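Local coordinates for hydrogenase expression/formation protein HypE (Desulfovibrio vulgaris subsp. vulgaris, PDB 2Z1U) that binds ATP and magnesium and, as a HypE-family protein, probably serves the maturation of hydrogenases, at residues G49-S54 against I148-V153. Residues are numbered along the deposited sequence; the frame is centred on the assembly and turned at random.
Sequences GPLAMS and IGEILV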
# COMPACT_ATOMS: atom_id res chain seq x y z
N GLY A 49 5.03 11.54 16.69
CA GLY A 49 6.47 11.49 16.80
C GLY A 49 7.06 10.24 16.18
O GLY A 49 7.26 10.12 14.95
N PRO A 50 7.65 9.33 17.04
CA PRO A 50 8.23 8.09 16.54
C PRO A 50 7.08 7.18 16.10
O PRO A 50 6.21 6.85 16.91
CB PRO A 50 8.97 7.50 17.75
CG PRO A 50 8.93 8.58 18.81
CD PRO A 50 7.75 9.43 18.51
N LEU A 51 7.07 6.83 14.82
CA LEU A 51 5.97 6.07 14.23
C LEU A 51 6.46 4.76 13.67
O LEU A 51 7.64 4.61 13.36
CB LEU A 51 5.28 6.88 13.13
CG LEU A 51 4.81 8.29 13.48
CD1 LEU A 51 4.33 8.97 12.24
CD2 LEU A 51 3.72 8.29 14.54
N ALA A 52 5.55 3.81 13.54
CA ALA A 52 5.84 2.54 12.88
C ALA A 52 4.96 2.42 11.62
O ALA A 52 3.76 2.69 11.68
CB ALA A 52 5.60 1.40 13.83
N MET A 53 5.57 2.04 10.50
CA MET A 53 4.88 1.91 9.22
C MET A 53 5.16 0.55 8.55
O MET A 53 6.32 0.13 8.44
CB MET A 53 5.28 3.06 8.28
CG MET A 53 4.69 2.98 6.86
SD MET A 53 5.37 4.25 5.74
CE MET A 53 4.11 4.33 4.47
N SER A 54 4.10 -0.11 8.11
CA SER A 54 4.20 -1.42 7.44
C SER A 54 3.24 -1.52 6.27
O SER A 54 2.13 -0.95 6.33
CB SER A 54 3.84 -2.52 8.45
OG SER A 54 3.93 -3.80 7.86
N ILE A 148 -0.08 2.71 9.87
CA ILE A 148 0.74 3.65 10.59
C ILE A 148 0.33 3.69 12.06
O ILE A 148 -0.86 3.79 12.39
CB ILE A 148 0.70 5.06 9.91
CG1 ILE A 148 1.80 5.97 10.48
CG2 ILE A 148 -0.66 5.72 10.03
CD1 ILE A 148 3.07 5.89 9.64
N GLY A 149 1.32 3.65 12.94
CA GLY A 149 1.08 3.65 14.37
C GLY A 149 2.11 4.43 15.17
O GLY A 149 3.19 4.74 14.67
N GLU A 150 1.77 4.70 16.42
CA GLU A 150 2.63 5.45 17.33
C GLU A 150 3.45 4.47 18.19
O GLU A 150 2.88 3.61 18.88
CB GLU A 150 1.76 6.37 18.19
CG GLU A 150 1.02 7.42 17.33
CD GLU A 150 -0.18 8.07 18.02
OE1 GLU A 150 -1.03 7.33 18.58
OE2 GLU A 150 -0.27 9.32 17.97
N ILE A 151 4.78 4.57 18.14
CA ILE A 151 5.62 3.69 18.95
C ILE A 151 5.43 4.01 20.44
O ILE A 151 5.40 5.19 20.83
CB ILE A 151 7.10 3.66 18.50
CG1 ILE A 151 7.20 2.95 17.14
CG2 ILE A 151 7.97 2.92 19.52
CD1 ILE A 151 8.45 3.22 16.37
N LEU A 152 5.27 2.95 21.23
CA LEU A 152 4.88 3.07 22.64
C LEU A 152 6.04 3.04 23.62
O LEU A 152 5.89 3.44 24.77
CB LEU A 152 3.86 1.98 23.02
CG LEU A 152 2.52 1.98 22.27
CD1 LEU A 152 1.80 0.66 22.51
CD2 LEU A 152 1.64 3.16 22.69
N VAL A 153 7.20 2.54 23.18
CA VAL A 153 8.34 2.33 24.09
C VAL A 153 9.68 2.57 23.42
O VAL A 153 9.81 2.41 22.20
CB VAL A 153 8.37 0.90 24.69
CG1 VAL A 153 7.35 0.75 25.80
CG2 VAL A 153 8.19 -0.17 23.61
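A52 and G149 form the hydrogen-bonded pair at the heart of this antiparallel strand pairing, a worked example of how an outermost strand is fastened to its sheet by alternating pairs. The amide A52 N donates to G149 O at 2.8 Å, and G149 N returns a bond to A52 O at 2.9 Å. The return bond lies in the plane of the A52 carbonyl, whereas A52 N is tilted 29° from that of G149. Past the non-hydrogen-bonded pair L51 and E150, two residues along each strand, I151 N donates to P50 O at 3.0 Å. G149 O is also approached by L51 CA, a CA-H...O contact of 3.1 Å. The strand directions differ by 144°, a marked twist.

Side chains alternate between the two faces. L51, M53, I148 and E150 share one: I148 CD1 rests 3.8 Å from M53 CB, while L51 and E150 run side by side, with L51 CD2 beside the aliphatic E150 CG. I148 CG1 stands anti to the backbone N (chi1 -167°), and from it CD1 extends to M53. The other face carries A52, whose CB meets I151 CG1 at 4.0 Å; I151 CD1 packs over the backbone carbonyl of L51, 3.4 Å from L51 O.

Further out, the carboxylate of E150 is held by two partners, a salt bridge from OE1 to R90 NH1 and a hydrogen bond from OE2 to T48 N. Both segments belong to the AIR synthase-related (PurM-like) N-terminal domain, whose mixed sheet runs 50-58, 141-151, 87-99, 124-133. P50, L51 and M53 pair antiparallel with a strand of the second subunit, continuing the sheet through the dimer. A87 of strand 87-99 touches A52 and I151; helix 70-83 packs on S54, and helix 202-212 receives L152 and V153.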